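Local coordinates for protein MstE (PDB 6SBF) that is a type II terpene cyclase that assembles complex isoprenoid scaffolds, probably on the way to merosterols, at residues E42-D47 and W60-V65; T67-L72 and T355-L360; A80-W85 and A120-S125. The protein carries 1 engineered substitution. One frame throughout, in Å; residues are numbered along the deposited sequence. Where two conformers were deposited one is given.

Contact 1: E42-D47 and W60-V65; sequences EGWWQD and WVTAYV
T62 meets W45 through a hydrogen bond across 42-47 and 60-65. Its hydroxyl OG1 donates to W45 O at 2.9 Å, lying in the carbonyl plane on a lone pair, with a C=O...OG1 angle of 118°. The torsion explains the reach: T62 OG1 stands anti to its own carbonyl carbon (chi1 -70°), on the side of the helix where the extended chain passes. The bond fixes the rotation of the hydroxyl and gives a buried carbonyl of a non-helical segment a partner.

Aromatic contacts come next, and the two indoles are used differently. W45 turns a face to the helix: V65 CG1 is 3.6 Å from the centroid of the six-membered ring of W45 and 14° off its normal, a CH-pi contact. W44 instead presents its edge, with T62 CB in the ring plane 3.7 Å from W44 CE3, the two side chains crossing at about a right angle.

Apolar packing is supplied by V61, one helical turn before V65. V61 CG1 lies 4.0 Å from W45 CB, while the other methyl, V61 CG2, lies against the backbone oxygen D47 O at 3.6 Å. D47 CB rests 3.9 Å from V61 CG1, while its carboxylate is occupied elsewhere. OD1 accepts from N348 N, and OD2 from I350 N and F351 N at the start of helix 350-363, an environment likely to stabilise a negative charge.

The segment 42-47 thus runs from the loop after helix 18-37 into strand 47-50 across helix 59-69. W45 NE1 bonds back to L35 O of helix 18-37, and W44 also packs against L87 and L88 of helix 75-90.

Contact 2: T67-L72 and T355-L360; sequences TMLATL and TVVNSL
The carboxamide of N358 is the flat group here, packed against M68 in the alpha6-alpha6 barrel fold where helix 350-363 passes the end of helix 59-69. Above one face of the amide sits M68 SD, 3.8 Å from N358 CG. On the other side of the plane and displaced from it is T71 OG1, as modelled in one of two conformers; its 3.3 Å separation from N358 ND2 has too poor an angle for a hydrogen bond. At the edge, N358 ND2 donates to M68 O over 2.9 Å. The N-H...O angle is 171°, and the acceptor lies only 2° out of the amide plane, so the straight, in-plane bond restrains the rotation of the amide.

N358 CG is anti to its backbone N (chi1 170°), which puts it on the side facing M68. L72 N, the helical i+4 donor for M68 O, bonds to L69 O instead in a type I turn, and N358 ND2 takes that place. The other end of the amide, N358 OD1, has a weak hydrogen bond from R273 NH1 of helix 265-275. The apolar pair is L69 CD2 with V357 CG1, 4.1 Å apart.

Contact 3: A80-W85 and A120-S125; sequences ALMQAW and AAVGAS
V122 overlaps three side chains of helix 75-90 at once: its two methyls go to L81 and W85, and CB faces M82. V122 CG1 points at L81, 3.8 Å from L81 CB. V122 CG2 approaches W85 obliquely and comes within 3.7 Å of W85 CG. Between the methyls, V122 CB is 3.8 Å from M82 SD in one of two conformers, with the methionine and valine sliding past each other in opposite directions. V122 alone buries the largest area in the contact.

The second foothold is A124, two residues on. Its CB stands 3.1 Å above the W85 indole plane, offset toward the rim, where the closest ring atom is W85 NE1 at 3.4 Å. W85 CG is anti to its backbone N (chi1 174°), where it meets V122 CG2. No hydrogen bond crosses between the two segments; the evidence is for apolar packing alone. An alanine in place of W85 would probably open a gap where the indole meets A124 CB and V122 CG2, leaving A124 CB without its ring partner and V122 CG2 with only the beta carbon to touch.

L81 also touches L118, and W85 touches A119, so the helix bodies meet as well as the chain beyond them. What presents both V122 and A124 to W85 is the ending of helix 109-121. G123 has a positive phi of 74°, its N bonds to A120 O at 3.2 Å, and A124 N turns back to A119 O: a Schellman motif, with G123 as the C-prime residue.

How the contacts relate
Contacts 1 and 2 are buried and share helix 59-69, which meets the 42-47 segment first and helix 350-363 further along. Contact 3 is partly buried, farther from the chain centre, and joins helix 75-90 to the end of helix 109-121. The chemistry follows: each of the inner contacts supplies a side-chain donor to a backbone carbonyl, whereas contact 3 is wholly apolar across its segments. The three touch one another. A probable hydrogen bond of 2.7 Å between Y64 OH and T355 OG1 ties contact 1 to contact 2, while A84 CB packs on T62 CG2 and A70 CB on A121 CB.

Contact 1: E42-D47 and W60-V65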
ATOM      1  N   GLU A  42     -16.454  -7.407  15.177  0.50 29.86           N
ATOM      2  CA  GLU A  42     -15.265  -7.895  15.934  0.50 30.00           C
ATOM      3  C   GLU A  42     -14.221  -6.775  15.966  0.50 22.81           C
ATOM      4  O   GLU A  42     -13.360  -6.817  16.829  0.50 22.15           O
ATOM      5  CB  GLU A  42     -14.618  -9.152  15.328  0.50 33.23           C
ATOM      6  CG  GLU A  42     -15.222 -10.481  15.778  0.50 34.37           C
ATOM      7  CD  GLU A  42     -14.850 -11.016  17.155  0.50 29.39           C
ATOM      8  OE1 GLU A  42     -13.695 -10.804  17.615  0.50 33.14           O
ATOM      9  OE2 GLU A  42     -15.717 -11.681  17.765  0.50 34.72           O
ATOM     10  N   GLY A  43     -14.248  -5.842  15.001  1.00 17.42           N
ATOM     11  CA  GLY A  43     -13.304  -4.734  14.993  1.00 14.86           C
ATOM     12  C   GLY A  43     -12.393  -4.697  13.764  1.00 15.14           C
ATOM     13  O   GLY A  43     -11.538  -3.826  13.721  1.00 15.31           O
ATOM     14  N   TRP A  44     -12.544  -5.611  12.823  1.00 14.65           N
ATOM     15  CA  TRP A  44     -11.692  -5.586  11.607  1.00 13.17           C
ATOM     16  C   TRP A  44     -12.034  -4.400  10.713  1.00 12.43           C
ATOM     17  O   TRP A  44     -13.204  -4.067  10.549  1.00 13.71           O
ATOM     18  CB  TRP A  44     -11.925  -6.874  10.808  1.00 13.71           C
ATOM     19  CG  TRP A  44     -11.477  -8.138  11.459  1.00 13.81           C
ATOM     20  CD1 TRP A  44     -12.260  -9.046  12.112  1.00 15.66           C
ATOM     21  CD2 TRP A  44     -10.156  -8.685  11.488  1.00 12.81           C
ATOM     22  NE1 TRP A  44     -11.511 -10.107  12.551  1.00 15.45           N
ATOM     23  CE2 TRP A  44     -10.207  -9.908  12.177  1.00 13.20           C
ATOM     24  CE3 TRP A  44      -8.917  -8.213  11.061  1.00 13.61           C
ATOM     25  CZ2 TRP A  44      -9.081 -10.688  12.388  1.00 13.62           C
ATOM     26  CZ3 TRP A  44      -7.800  -8.984  11.262  1.00 13.24           C
ATOM     27  CH2 TRP A  44      -7.880 -10.213  11.918  1.00 13.63           C
ATOM     28  N   TRP A  45     -11.025  -3.896   9.998  1.00 12.69           N
ATOM     29  CA  TRP A  45     -11.248  -3.183   8.738  1.00 12.33           C
ATOM     30  C   TRP A  45     -11.309  -4.176   7.569  1.00 12.25           C
ATOM     31  O   TRP A  45     -10.466  -5.059   7.488  1.00 13.18           O
ATOM     32  CB  TRP A  45     -10.093  -2.207   8.511  1.00 12.25           C
ATOM     33  CG  TRP A  45     -10.129  -1.009   9.410  1.00 12.34           C
ATOM     34  CD1 TRP A  45     -11.043  -0.013   9.406  1.00 13.93           C
ATOM     35  CD2 TRP A  45      -9.164  -0.645  10.416  1.00 12.33           C
ATOM     36  NE1 TRP A  45     -10.767   0.920  10.383  1.00 13.48           N
ATOM     37  CE2 TRP A  45      -9.610   0.551  10.993  1.00 12.69           C
ATOM     38  CE3 TRP A  45      -7.965  -1.210  10.880  1.00 12.23           C
ATOM     39  CZ2 TRP A  45      -8.913   1.154  12.052  1.00 14.40           C
ATOM     40  CZ3 TRP A  45      -7.266  -0.624  11.935  1.00 13.21           C
ATOM     41  CH2 TRP A  45      -7.732   0.574  12.479  1.00 14.21           C
ATOM     42  N   GLN A  46     -12.367  -4.034   6.784  1.00 12.54           N
ATOM     43  CA  GLN A  46     -12.609  -4.915   5.644  1.00 13.19           C
ATOM     44  C   GLN A  46     -12.641  -4.089   4.363  1.00 13.67           C
ATOM     45  O   GLN A  46     -13.208  -3.016   4.326  1.00 13.77           O
ATOM     46  CB  GLN A  46     -13.986  -5.566   5.747  1.00 13.97           C
ATOM     47  CG  GLN A  46     -14.118  -6.572   6.854  1.00 16.80           C
ATOM     48  CD  GLN A  46     -15.508  -7.176   6.842  1.00 19.50           C
ATOM     49  OE1 GLN A  46     -16.447  -6.526   7.238  1.00 23.73           O
ATOM     50  NE2 GLN A  46     -15.627  -8.368   6.334  1.00 21.34           N
ATOM     51  N   ASP A  47     -12.091  -4.671   3.287  1.00 12.35           N
ATOM     52  CA  ASP A  47     -12.225  -4.017   1.965  1.00 12.75           C
ATOM     53  C   ASP A  47     -11.853  -5.034   0.914  1.00 11.96           C
ATOM     54  O   ASP A  47     -11.208  -6.009   1.192  1.00 12.38           O
ATOM     55  CB  ASP A  47     -11.425  -2.726   1.836  1.00 12.87           C
ATOM     56  CG  ASP A  47     -12.205  -1.560   1.259  1.00 12.30           C
ATOM     57  OD1 ASP A  47     -13.146  -1.847   0.426  1.00 13.11           O
ATOM     58  OD2 ASP A  47     -11.879  -0.389   1.550  1.00 12.97           O
ATOM     59  N   TRP A  60      -5.341  -8.533   5.678  1.00 12.27           N
ATOM     60  CA  TRP A  60      -4.492  -7.626   4.900  1.00 11.91           C
ATOM     61  C   TRP A  60      -4.947  -6.176   5.078  1.00 10.72           C
ATOM     62  O   TRP A  60      -4.136  -5.265   5.330  1.00 12.10           O
ATOM     63  CB  TRP A  60      -4.537  -8.072   3.446  1.00 12.81           C
ATOM     64  CG  TRP A  60      -4.010  -7.041   2.502  1.00 12.90           C
ATOM     65  CD1 TRP A  60      -2.841  -6.361   2.559  1.00 14.92           C
ATOM     66  CD2 TRP A  60      -4.643  -6.594   1.308  1.00 14.02           C
ATOM     67  NE1 TRP A  60      -2.693  -5.551   1.471  1.00 14.92           N
ATOM     68  CE2 TRP A  60      -3.805  -5.659   0.698  1.00 14.17           C
ATOM     69  CE3 TRP A  60      -5.856  -6.932   0.718  1.00 15.43           C
ATOM     70  CZ2 TRP A  60      -4.104  -5.080  -0.535  1.00 17.42           C
ATOM     71  CZ3 TRP A  60      -6.134  -6.357  -0.499  1.00 18.29           C
ATOM     72  CH2 TRP A  60      -5.302  -5.423  -1.102  1.00 18.15           C
ATOM     73  N   VAL A  61      -6.223  -5.907   4.906  1.00 10.86           N
ATOM     74  CA  VAL A  61      -6.774  -4.548   4.950  1.00 11.70           C
ATOM     75  C   VAL A  61      -6.521  -3.973   6.340  1.00 10.98           C
ATOM     76  O   VAL A  61      -6.108  -2.793   6.455  1.00 11.70           O
ATOM     77  CB  VAL A  61      -8.256  -4.533   4.586  1.00 11.68           C
ATOM     78  CG1 VAL A  61      -8.842  -3.165   4.788  1.00 12.25           C
ATOM     79  CG2 VAL A  61      -8.426  -4.962   3.148  1.00 12.60           C
ATOM     80  N   THR A  62      -6.692  -4.761   7.383  1.00 10.82           N
ATOM     81  CA  THR A  62      -6.486  -4.288   8.785  1.00 11.64           C
ATOM     82  C   THR A  62      -5.005  -4.009   9.042  1.00 10.92           C
ATOM     83  O   THR A  62      -4.704  -2.991   9.678  1.00 11.60           O
ATOM     84  CB  THR A  62      -7.123  -5.313   9.717  1.00 11.28           C
ATOM     85  OG1 THR A  62      -8.540  -5.242   9.583  1.00 12.24           O
ATOM     86  CG2 THR A  62      -6.781  -5.068  11.168  1.00 11.21           C
ATOM     87  N   ALA A  63      -4.133  -4.869   8.580  1.00 10.78           N
ATOM     88  CA  ALA A  63      -2.672  -4.654   8.747  1.00 11.64           C
ATOM     89  C   ALA A  63      -2.293  -3.340   8.054  1.00 11.94           C
ATOM     90  O   ALA A  63      -1.488  -2.531   8.584  1.00 11.46           O
ATOM     91  CB  ALA A  63      -1.895  -5.844   8.228  1.00 12.21           C
ATOM     92  N   TYR A  64      -2.785  -3.145   6.809  1.00 10.94           N
ATOM     93  CA  TYR A  64      -2.467  -1.948   6.020  1.00 10.69           C
ATOM     94  C   TYR A  64      -3.009  -0.694   6.709  1.00 10.75           C
ATOM     95  O   TYR A  64      -2.303   0.296   6.885  1.00 11.22           O
ATOM     96  CB  TYR A  64      -2.973  -2.124   4.605  1.00 11.41           C
ATOM     97  CG  TYR A  64      -2.736  -0.940   3.703  1.00 10.79           C
ATOM     98  CD1 TYR A  64      -3.635   0.088   3.562  1.00 10.49           C
ATOM     99  CD2 TYR A  64      -1.570  -0.881   2.961  1.00 11.64           C
ATOM    100  CE1 TYR A  64      -3.462   1.130   2.660  1.00 10.98           C
ATOM    101  CE2 TYR A  64      -1.380   0.171   2.067  1.00 11.93           C
ATOM    102  CZ  TYR A  64      -2.315   1.164   1.889  1.00 11.17           C
ATOM    103  OH  TYR A  64      -2.133   2.195   0.994  1.00 12.89           O
ATOM    104  N   VAL A  65      -4.289  -0.703   7.018  1.00 10.99           N
ATOM    105  CA  VAL A  65      -4.943   0.485   7.618  1.00 11.12           C
ATOM    106  C   VAL A  65      -4.267   0.790   8.968  1.00 11.43           C
ATOM    107  O   VAL A  65      -4.054   1.970   9.246  1.00 11.77           O
ATOM    108  CB  VAL A  65      -6.452   0.299   7.724  1.00 12.03           C
ATOM    109  CG1 VAL A  65      -7.085   1.423   8.510  1.00 12.53           C
ATOM    110  CG2 VAL A  65      -7.091   0.208   6.353  1.00 12.68           C
TER

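Contact 2: T67-L72 and T355-L360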
ATOM      1  N   THR A  67      -1.242   0.166   9.880  1.00 11.12           N
ATOM      2  CA  THR A  67       0.076   0.764   9.610  1.00 10.36           C
ATOM      3  C   THR A  67      -0.124   2.221   9.171  1.00 11.34           C
ATOM      4  O   THR A  67       0.646   3.126   9.598  1.00 12.10           O
ATOM      5  CB  THR A  67       0.833  -0.086   8.576  1.00 11.61           C
ATOM      6  OG1 THR A  67       1.064  -1.399   9.077  1.00 12.22           O
ATOM      7  CG2 THR A  67       2.172   0.551   8.217  1.00 12.65           C
ATOM      8  N   MET A  68      -1.092   2.479   8.292  1.00 11.28           N
ATOM      9  CA  MET A  68      -1.332   3.866   7.822  1.00 11.19           C
ATOM     10  C   MET A  68      -1.605   4.776   9.008  1.00 10.90           C
ATOM     11  O   MET A  68      -1.172   5.926   9.033  1.00 12.59           O
ATOM     12  CB  MET A  68      -2.482   3.920   6.824  1.00 11.53           C
ATOM     13  CG  MET A  68      -2.250   3.297   5.484  1.00 12.19           C
ATOM     14  SD  MET A  68      -0.957   4.099   4.536  1.00 13.74           S
ATOM     15  CE  MET A  68       0.255   2.809   4.440  1.00 18.72           C
ATOM     16  N   LEU A  69      -2.392   4.297   9.969  1.00 11.60           N
ATOM     17  CA  LEU A  69      -2.822   5.152  11.115  1.00 11.38           C
ATOM     18  C   LEU A  69      -1.763   5.231  12.211  1.00 11.30           C
ATOM     19  O   LEU A  69      -1.959   6.018  13.157  1.00 13.37           O
ATOM     20  CB  LEU A  69      -4.147   4.605  11.658  1.00 12.27           C
ATOM     21  CG  LEU A  69      -5.350   4.772  10.735  1.00 13.20           C
ATOM     22  CD1 LEU A  69      -6.572   4.147  11.360  1.00 16.07           C
ATOM     23  CD2 LEU A  69      -5.657   6.211  10.480  1.00 20.36           C
ATOM     24  N   ALA A  70      -0.686   4.478  12.111  1.00 11.94           N
ATOM     25  CA  ALA A  70       0.366   4.485  13.143  1.00 12.49           C
ATOM     26  C   ALA A  70       1.075   5.836  13.223  1.00 13.89           C
ATOM     27  O   ALA A  70       1.738   6.084  14.224  1.00 17.94           O
ATOM     28  CB  ALA A  70       1.362   3.373  12.882  1.00 14.42           C
ATOM     29  N   THR A  71       0.946   6.711  12.220  0.50 14.91           N
ATOM     30  CA  THR A  71       1.539   8.076  12.229  0.50 18.67           C
ATOM     31  C   THR A  71       0.740   9.018  13.146  0.50 17.45           C
ATOM     32  O   THR A  71       1.235  10.099  13.507  0.50 19.26           O
ATOM     33  CB  THR A  71       1.637   8.676  10.823  0.50 23.54           C
ATOM     34  OG1 THR A  71       2.260   7.773   9.907  0.50 31.73           O
ATOM     35  CG2 THR A  71       2.483   9.920  10.859  0.50 26.70           C
ATOM     36  N   LEU A  72      -0.480   8.659  13.512  1.00 15.87           N
ATOM     37  CA  LEU A  72      -1.236   9.585  14.366  1.00 15.17           C
ATOM     38  C   LEU A  72      -0.818   9.506  15.839  1.00 15.71           C
ATOM     39  O   LEU A  72      -0.540   8.435  16.364  1.00 20.06           O
ATOM     40  CB  LEU A  72      -2.711   9.269  14.300  1.00 15.09           C
ATOM     41  CG  LEU A  72      -3.318   9.767  13.030  1.00 20.03           C
ATOM     42  CD1 LEU A  72      -4.428   8.924  12.581  1.00 26.18           C
ATOM     43  CD2 LEU A  72      -3.620  11.228  12.969  1.00 18.34           C
ATOM     44  N   THR A 355      -4.981   5.542   3.185  1.00 11.53           N
ATOM     45  CA  THR A 355      -3.807   6.005   2.443  1.00 10.98           C
ATOM     46  C   THR A 355      -3.752   7.521   2.441  1.00 10.98           C
ATOM     47  O   THR A 355      -2.662   8.127   2.675  1.00 12.07           O
ATOM     48  CB  THR A 355      -3.865   5.455   1.020  1.00 12.00           C
ATOM     49  OG1 THR A 355      -4.041   4.036   0.969  1.00 12.52           O
ATOM     50  CG2 THR A 355      -2.595   5.797   0.283  1.00 13.05           C
ATOM     51  N   VAL A 356      -4.843   8.163   2.089  1.00 11.43           N
ATOM     52  CA  VAL A 356      -4.896   9.621   2.002  1.00 11.64           C
ATOM     53  C   VAL A 356      -4.577  10.221   3.369  1.00 11.80           C
ATOM     54  O   VAL A 356      -3.748  11.169   3.456  1.00 12.13           O
ATOM     55  CB  VAL A 356      -6.214  10.162   1.432  1.00 12.70           C
ATOM     56  CG1 VAL A 356      -6.248  11.672   1.505  1.00 14.23           C
ATOM     57  CG2 VAL A 356      -6.460   9.599   0.019  1.00 12.43           C
ATOM     58  N   VAL A 357      -5.231   9.750   4.419  1.00 12.77           N
ATOM     59  CA  VAL A 357      -5.037  10.428   5.729  1.00 13.14           C
ATOM     60  C   VAL A 357      -3.562  10.258   6.141  1.00 13.38           C
ATOM     61  O   VAL A 357      -2.952  11.218   6.658  1.00 13.43           O
ATOM     62  CB  VAL A 357      -6.082   9.967   6.750  1.00 16.34           C
ATOM     63  CG1 VAL A 357      -5.758   8.614   7.167  1.00 17.45           C
ATOM     64  CG2 VAL A 357      -6.132  10.973   7.871  1.00 19.53           C
ATOM     65  N   ASN A 358      -2.940   9.117   5.884  1.00 12.40           N
ATOM     66  CA  ASN A 358      -1.519   8.947   6.207  1.00 12.95           C
ATOM     67  C   ASN A 358      -0.658   9.993   5.484  1.00 12.88           C
ATOM     68  O   ASN A 358       0.241  10.625   6.068  1.00 13.03           O
ATOM     69  CB  ASN A 358      -1.106   7.535   5.919  1.00 13.72           C
ATOM     70  CG  ASN A 358       0.376   7.334   5.982  1.00 13.77           C
ATOM     71  OD1 ASN A 358       1.076   7.668   5.042  1.00 16.17           O
ATOM     72  ND2 ASN A 358       0.848   6.738   7.068  1.00 13.83           N
ATOM     73  N   SER A 359      -0.919  10.180   4.189  1.00 11.83           N
ATOM     74  CA  SER A 359      -0.085  11.115   3.390  1.00 11.72           C
ATOM     75  C   SER A 359      -0.252  12.527   3.957  1.00 11.86           C
ATOM     76  O   SER A 359       0.711  13.287   3.953  1.00 12.57           O
ATOM     77  CB  SER A 359      -0.417  11.009   1.907  1.00 12.53           C
ATOM     78  OG  SER A 359      -1.693  11.595   1.554  1.00 14.07           O
ATOM     79  N   LEU A 360      -1.464  12.907   4.372  1.00 11.69           N
ATOM     80  CA  LEU A 360      -1.730  14.277   4.859  1.00 12.73           C
ATOM     81  C   LEU A 360      -1.044  14.493   6.235  1.00 11.61           C
ATOM     82  O   LEU A 360      -0.493  15.559   6.468  1.00 13.36           O
ATOM     83  CB  LEU A 360      -3.225  14.522   4.964  1.00 11.81           C
ATOM     84  CG  LEU A 360      -3.995  14.572   3.653  1.00 13.00           C
ATOM     85  CD1 LEU A 360      -5.480  14.762   3.932  1.00 15.15           C
ATOM     86  CD2 LEU A 360      -3.470  15.679   2.762  1.00 14.67           C
TER

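Contact 3: A80-W85 and A120-S125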
ATOM      1  N   ALA A  80      -6.899   1.502  18.993  1.00 13.25           N
ATOM      2  CA  ALA A  80      -7.442   0.778  17.816  1.00 12.61           C
ATOM      3  C   ALA A  80      -6.375  -0.109  17.189  1.00 12.48           C
ATOM      4  O   ALA A  80      -6.665  -1.228  16.763  1.00 13.33           O
ATOM      5  CB  ALA A  80      -7.990   1.752  16.831  1.00 13.06           C
ATOM      6  N   LEU A  81      -5.143   0.373  17.123  1.00 12.01           N
ATOM      7  CA  LEU A  81      -4.038  -0.426  16.577  1.00 12.66           C
ATOM      8  C   LEU A  81      -3.693  -1.611  17.457  1.00 11.23           C
ATOM      9  O   LEU A  81      -3.445  -2.733  16.980  1.00 12.29           O
ATOM     10  CB  LEU A  81      -2.825   0.435  16.316  1.00 13.08           C
ATOM     11  CG  LEU A  81      -2.785   1.181  15.000  1.00 18.90           C
ATOM     12  CD1 LEU A  81      -4.096   1.748  14.536  1.00 21.79           C
ATOM     13  CD2 LEU A  81      -1.650   2.140  14.939  1.00 19.40           C
ATOM     14  N   MET A  82      -3.737  -1.419  18.779  1.00 12.67           N
ATOM     15  CA  MET A  82      -3.515  -2.535  19.726  0.50 13.92           C
ATOM     16  C   MET A  82      -4.610  -3.602  19.507  1.00 12.62           C
ATOM     17  O   MET A  82      -4.303  -4.788  19.491  1.00 13.70           O
ATOM     18  CB  MET A  82      -3.551  -1.967  21.149  0.50 16.85           C
ATOM     19  CG  MET A  82      -2.358  -1.114  21.462  0.50 18.83           C
ATOM     20  SD  MET A  82      -1.016  -2.191  21.923  0.50 27.79           S
ATOM     21  CE  MET A  82      -1.391  -2.335  23.675  0.50 25.78           C
ATOM     22  N   GLN A  83      -5.861  -3.169  19.326  1.00 12.84           N
ATOM     23  CA  GLN A  83      -6.966  -4.108  19.084  1.00 14.06           C
ATOM     24  C   GLN A  83      -6.760  -4.842  17.745  1.00 13.16           C
ATOM     25  O   GLN A  83      -6.980  -6.043  17.645  1.00 13.96           O
ATOM     26  CB  GLN A  83      -8.323  -3.408  19.105  1.00 15.66           C
ATOM     27  CG  GLN A  83      -9.448  -4.353  18.562  1.00 20.96           C
ATOM     28  CD  GLN A  83     -10.847  -3.776  18.653  1.00 25.42           C
ATOM     29  OE1 GLN A  83     -11.567  -4.025  19.617  1.00 31.12           O
ATOM     30  NE2 GLN A  83     -11.233  -2.997  17.648  1.00 19.41           N
ATOM     31  N   ALA A  84      -6.324  -4.118  16.719  1.00 12.49           N
ATOM     32  CA  ALA A  84      -6.075  -4.737  15.405  1.00 12.09           C
ATOM     33  C   ALA A  84      -4.994  -5.823  15.538  1.00 12.01           C
ATOM     34  O   ALA A  84      -5.134  -6.891  14.929  1.00 13.37           O
ATOM     35  CB  ALA A  84      -5.661  -3.681  14.403  1.00 13.74           C
ATOM     36  N   TRP A  85      -3.946  -5.550  16.321  1.00 12.35           N
ATOM     37  CA  TRP A  85      -2.902  -6.566  16.497  1.00 12.44           C
ATOM     38  C   TRP A  85      -3.457  -7.763  17.262  1.00 12.40           C
ATOM     39  O   TRP A  85      -3.123  -8.904  16.941  1.00 13.67           O
ATOM     40  CB  TRP A  85      -1.694  -5.936  17.226  1.00 13.05           C
ATOM     41  CG  TRP A  85      -0.621  -6.885  17.589  1.00 13.34           C
ATOM     42  CD1 TRP A  85      -0.194  -7.203  18.846  1.00 14.50           C
ATOM     43  CD2 TRP A  85       0.169  -7.704  16.696  1.00 12.98           C
ATOM     44  NE1 TRP A  85       0.765  -8.151  18.786  1.00 16.05           N
ATOM     45  CE2 TRP A  85       1.042  -8.484  17.486  1.00 14.28           C
ATOM     46  CE3 TRP A  85       0.228  -7.860  15.300  1.00 15.07           C
ATOM     47  CZ2 TRP A  85       1.943  -9.389  16.945  1.00 16.08           C
ATOM     48  CZ3 TRP A  85       1.130  -8.736  14.787  1.00 15.81           C
ATOM     49  CH2 TRP A  85       1.955  -9.514  15.579  1.00 16.93           C
ATOM     50  N   ALA A 120       5.270  -3.566  14.775  1.00 13.76           N
ATOM     51  CA  ALA A 120       6.293  -2.616  15.237  1.00 14.17           C
ATOM     52  C   ALA A 120       5.608  -1.429  15.906  1.00 13.82           C
ATOM     53  O   ALA A 120       6.112  -0.926  16.963  1.00 16.75           O
ATOM     54  CB  ALA A 120       7.217  -2.220  14.117  1.00 16.97           C
ATOM     55  N   ALA A 121       4.536  -0.912  15.351  1.00 13.64           N
ATOM     56  CA  ALA A 121       3.860   0.282  15.915  1.00 14.48           C
ATOM     57  C   ALA A 121       3.304   0.015  17.307  1.00 13.18           C
ATOM     58  O   ALA A 121       3.161   0.960  18.087  1.00 15.49           O
ATOM     59  CB  ALA A 121       2.761   0.733  14.971  1.00 15.51           C
ATOM     60  N   VAL A 122       2.975  -1.229  17.611  1.00 12.60           N
ATOM     61  CA  VAL A 122       2.394  -1.566  18.925  1.00 13.20           C
ATOM     62  C   VAL A 122       3.419  -2.310  19.802  1.00 13.06           C
ATOM     63  O   VAL A 122       3.001  -2.890  20.808  1.00 16.29           O
ATOM     64  CB  VAL A 122       1.057  -2.314  18.776  1.00 12.98           C
ATOM     65  CG1 VAL A 122       0.040  -1.439  18.047  1.00 15.33           C
ATOM     66  CG2 VAL A 122       1.250  -3.686  18.120  1.00 13.98           C
ATOM     67  N   GLY A 123       4.706  -2.261  19.485  1.00 14.14           N
ATOM     68  CA  GLY A 123       5.743  -2.772  20.372  1.00 16.57           C
ATOM     69  C   GLY A 123       5.805  -4.272  20.415  1.00 16.00           C
ATOM     70  O   GLY A 123       6.348  -4.832  21.347  1.00 19.18           O
ATOM     71  N   ALA A 124       5.331  -4.907  19.331  1.00 14.62           N
ATOM     72  CA  ALA A 124       5.253  -6.378  19.244  1.00 14.58           C
ATOM     73  C   ALA A 124       6.185  -6.965  18.187  1.00 14.16           C
ATOM     74  O   ALA A 124       6.083  -8.173  17.893  1.00 15.23           O
ATOM     75  CB  ALA A 124       3.848  -6.796  18.962  1.00 15.05           C
ATOM     76  N   SER A 125       7.176  -6.211  17.744  1.00 14.76           N
ATOM     77  CA  SER A 125       8.132  -6.743  16.730  0.50 15.67           C
ATOM     78  C   SER A 125       8.899  -7.944  17.262  1.00 16.06           C
ATOM     79  O   SER A 125       9.333  -8.760  16.487  1.00 20.08           O
ATOM     80  CB  SER A 125       9.143  -5.724  16.291  0.50 17.14           C
ATOM     81  OG  SER A 125       8.559  -4.690  15.532  0.50 17.13           O
TER